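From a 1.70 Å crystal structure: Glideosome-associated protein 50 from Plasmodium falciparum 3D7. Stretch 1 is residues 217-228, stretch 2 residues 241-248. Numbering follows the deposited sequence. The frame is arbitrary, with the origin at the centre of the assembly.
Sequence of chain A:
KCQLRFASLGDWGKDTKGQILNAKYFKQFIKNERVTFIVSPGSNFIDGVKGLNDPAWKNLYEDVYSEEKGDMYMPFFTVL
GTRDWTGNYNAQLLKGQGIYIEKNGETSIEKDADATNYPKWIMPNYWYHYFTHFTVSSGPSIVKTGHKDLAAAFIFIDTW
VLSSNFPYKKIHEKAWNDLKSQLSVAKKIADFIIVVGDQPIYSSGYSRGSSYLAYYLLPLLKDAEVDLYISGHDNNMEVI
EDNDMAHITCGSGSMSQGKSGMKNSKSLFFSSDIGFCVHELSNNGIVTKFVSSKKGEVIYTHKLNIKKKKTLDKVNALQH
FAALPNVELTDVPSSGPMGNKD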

# COMPACT_ATOMS: atom_id res chain seq x y z
N LEU A 217 -16.03 -4.10 1.54
CA LEU A 217 -14.77 -3.72 2.21
C LEU A 217 -15.01 -2.46 3.04
O LEU A 217 -14.65 -2.41 4.22
CB LEU A 217 -13.66 -3.47 1.18
CG LEU A 217 -12.17 -3.70 1.49
CD1 LEU A 217 -11.32 -2.70 0.71
CD2 LEU A 217 -11.81 -3.70 2.98
N LEU A 218 -15.62 -1.45 2.43
CA LEU A 218 -15.75 -0.13 3.07
C LEU A 218 -16.40 -0.15 4.46
O LEU A 218 -15.92 0.55 5.36
CB LEU A 218 -16.45 0.87 2.15
CG LEU A 218 -16.54 2.31 2.66
CD1 LEU A 218 -15.15 2.89 2.96
CD2 LEU A 218 -17.28 3.19 1.65
N PRO A 219 -17.49 -0.92 4.65
CA PRO A 219 -18.12 -0.96 5.97
C PRO A 219 -17.18 -1.46 7.08
O PRO A 219 -17.27 -0.96 8.21
CB PRO A 219 -19.29 -1.93 5.78
CG PRO A 219 -19.60 -1.84 4.33
CD PRO A 219 -18.27 -1.69 3.66
N LEU A 220 -16.30 -2.40 6.76
CA LEU A 220 -15.28 -2.87 7.72
C LEU A 220 -14.27 -1.78 8.06
O LEU A 220 -13.84 -1.66 9.20
CB LEU A 220 -14.53 -4.09 7.18
CG LEU A 220 -15.35 -5.35 6.85
CD1 LEU A 220 -14.44 -6.42 6.28
CD2 LEU A 220 -16.10 -5.88 8.06
N LEU A 221 -13.88 -1.00 7.05
CA LEU A 221 -12.92 0.08 7.26
C LEU A 221 -13.52 1.19 8.12
O LEU A 221 -12.86 1.71 9.01
CB LEU A 221 -12.45 0.65 5.92
CG LEU A 221 -11.82 -0.32 4.91
CD1 LEU A 221 -11.38 0.46 3.68
CD2 LEU A 221 -10.64 -1.09 5.51
N LYS A 222 -14.78 1.53 7.85
CA LYS A 222 -15.47 2.57 8.62
C LYS A 222 -15.70 2.12 10.06
O LYS A 222 -15.51 2.90 10.98
CB LYS A 222 -16.81 2.95 7.96
CG LYS A 222 -16.67 3.83 6.73
CD LYS A 222 -18.04 4.11 6.11
CE LYS A 222 -17.93 4.98 4.87
NZ LYS A 222 -19.21 4.98 4.10
N ASP A 223 -16.09 0.86 10.24
CA ASP A 223 -16.31 0.31 11.58
C ASP A 223 -15.03 0.39 12.43
O ASP A 223 -15.10 0.63 13.64
CB ASP A 223 -16.80 -1.14 11.51
CG ASP A 223 -16.85 -1.81 12.87
OD1 ASP A 223 -17.77 -1.51 13.65
OD2 ASP A 223 -15.95 -2.63 13.17
N ALA A 224 -13.88 0.18 11.79
CA ALA A 224 -12.59 0.24 12.47
C ALA A 224 -11.94 1.63 12.51
O ALA A 224 -10.85 1.79 13.04
CB ALA A 224 -11.62 -0.77 11.85
N GLU A 225 -12.62 2.64 11.96
CA GLU A 225 -12.12 4.02 11.94
C GLU A 225 -10.75 4.13 11.26
O GLU A 225 -9.85 4.83 11.74
CB GLU A 225 -12.07 4.61 13.34
CG GLU A 225 -13.41 4.62 14.07
CD GLU A 225 -13.39 5.54 15.28
OE1 GLU A 225 -13.33 6.77 15.09
OE2 GLU A 225 -13.43 5.02 16.41
N VAL A 226 -10.61 3.44 10.13
CA VAL A 226 -9.40 3.48 9.34
C VAL A 226 -9.13 4.90 8.85
O VAL A 226 -10.05 5.63 8.49
CB VAL A 226 -9.52 2.49 8.15
CG1 VAL A 226 -8.47 2.77 7.08
CG2 VAL A 226 -9.45 1.05 8.67
N ASP A 227 -7.86 5.28 8.86
CA ASP A 227 -7.45 6.63 8.47
C ASP A 227 -7.29 6.77 6.96
O ASP A 227 -7.86 7.69 6.35
CB ASP A 227 -6.15 7.00 9.18
CG ASP A 227 -6.31 7.08 10.68
OD1 ASP A 227 -6.99 8.01 11.16
OD2 ASP A 227 -5.76 6.20 11.38
N LEU A 228 -6.51 5.87 6.37
CA LEU A 228 -6.17 5.89 4.94
C LEU A 228 -6.37 4.52 4.30
O LEU A 228 -5.94 3.51 4.85
CB LEU A 228 -4.69 6.23 4.75
CG LEU A 228 -4.17 7.65 4.58
CD1 LEU A 228 -4.64 8.57 5.67
CD2 LEU A 228 -2.65 7.58 4.52
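Stretch 2 (241-248) EDNDMAHI

One methionine methyl gathers three of the five apolar side-chain contacts here: Met245 CE docks where the helix 218-223 turns into the segment that follows it, 3.6 Å from Leu221 CB, 4.1 Å from Leu218 CD1 and 4.3 Å from Val226 CB, and also 3.7 Å from the backbone Lys222 N. The Met245 CA-to-CB bond points sideways, yet chi1 and chi2 are t, carrying the sulfur outward, and chi3, m, turns the methyl at the tip. Met245 has the largest covered area of any residue in either stretch.

The ground for this is laid by the backbone. The helix closes in a Schellman motif: Glu225 takes positive phi (57/43), and Val226 N returns to Leu221 O at 3.1 Å. Val226 is extended, Asp227 turns back to helical angles, and Leu228, extended again, pairs with Ala246 in a parallel bridge, CA to CA 4.8 Å. A single cross-stretch hydrogen bond, Ala246 N to Asp227 O at 2.9 Å, is nearly straight at 171°; a CA-H...O contact from Leu228 CA to Ala246 O, 3.3 Å, lies beside it. The helix before the bridge runs at 135° to strand 245-248, with the axes 10.8 Å apart at closest approach. The rule is economical: one backbone hydrogen bond accompanies the register, and one long side chain spans from strand to helix.

Stretch 2 reaches this register through a type I' turn, Asp242 to Met245, with Asn243 and Asp244 both at positive phi. At the bridge, the side chains of Leu228 and Ala246 share a sheet face, Leu228 CD1 to Ala246 CB 4.1 Å; beyond it, Leu228 CD2 meets Ile248 CD1 at 3.7 Å. His247 offers its ring edge to the helix, with CE1 3.9 Å from Leu218 CD1.

The charged pair lies at the more open part of the contact. Lys222 NZ and Asp242 OD2 form a long salt bridge, 3.9 Å, with a water that accepts from Lys222 NZ at 2.9 Å and donates to Asp242 OD2 at 2.6 Å.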

# COMPACT_ATOMS: atom_id res chain seq x y z
N GLU A 241 -11.87 12.28 0.11
CA GLU A 241 -12.09 12.23 1.56
C GLU A 241 -13.57 12.15 1.86
O GLU A 241 -14.36 12.95 1.35
CB GLU A 241 -11.46 13.43 2.27
CG GLU A 241 -11.32 13.19 3.78
CD GLU A 241 -10.76 14.38 4.55
OE1 GLU A 241 -9.81 15.03 4.05
OE2 GLU A 241 -11.26 14.66 5.66
N ASP A 242 -13.92 11.19 2.71
CA ASP A 242 -15.31 10.89 3.04
C ASP A 242 -15.38 10.28 4.44
O ASP A 242 -14.78 9.24 4.69
CB ASP A 242 -15.88 9.91 2.00
CG ASP A 242 -17.23 9.34 2.41
OD1 ASP A 242 -18.22 10.09 2.45
OD2 ASP A 242 -17.29 8.12 2.69
N ASN A 243 -16.11 10.94 5.34
CA ASN A 243 -16.33 10.44 6.71
C ASN A 243 -15.03 10.21 7.49
O ASN A 243 -14.85 9.16 8.11
CB ASN A 243 -17.18 9.16 6.70
CG ASN A 243 -18.52 9.33 5.99
OD1 ASN A 243 -19.06 8.38 5.41
ND2 ASN A 243 -19.07 10.54 6.03
N ASP A 244 -14.12 11.18 7.43
CA ASP A 244 -12.82 11.13 8.13
C ASP A 244 -11.93 9.96 7.70
O ASP A 244 -11.03 9.55 8.44
CB ASP A 244 -13.02 11.13 9.66
CG ASP A 244 -13.79 12.34 10.16
OD1 ASP A 244 -13.37 13.48 9.86
OD2 ASP A 244 -14.81 12.15 10.86
N MET A 245 -12.17 9.43 6.50
CA MET A 245 -11.27 8.46 5.89
C MET A 245 -10.79 9.02 4.56
O MET A 245 -11.59 9.51 3.77
CB MET A 245 -11.97 7.12 5.64
CG MET A 245 -11.02 6.01 5.19
SD MET A 245 -11.79 4.43 4.80
CE MET A 245 -12.95 4.25 6.15
N ALA A 246 -9.48 8.96 4.34
CA ALA A 246 -8.90 9.38 3.08
C ALA A 246 -8.67 8.17 2.18
O ALA A 246 -8.06 7.19 2.59
CB ALA A 246 -7.59 10.12 3.31
N HIS A 247 -9.17 8.26 0.95
CA HIS A 247 -8.89 7.28 -0.08
C HIS A 247 -7.81 7.88 -0.96
O HIS A 247 -8.02 8.91 -1.60
CB HIS A 247 -10.15 6.97 -0.88
CG HIS A 247 -11.26 6.41 -0.06
ND1 HIS A 247 -11.56 5.06 -0.04
CD2 HIS A 247 -12.13 7.00 0.80
CE1 HIS A 247 -12.58 4.85 0.78
NE2 HIS A 247 -12.94 6.01 1.30
N ILE A 248 -6.64 7.26 -0.97
CA ILE A 248 -5.53 7.78 -1.72
C ILE A 248 -5.20 6.82 -2.86
O ILE A 248 -4.96 5.64 -2.61
CB ILE A 248 -4.29 7.95 -0.83
CG1 ILE A 248 -4.55 9.02 0.24
CG2 ILE A 248 -3.08 8.31 -1.69
CD1 ILE A 248 -3.42 9.16 1.24
O HOH W 1 -18.68 6.28 1.58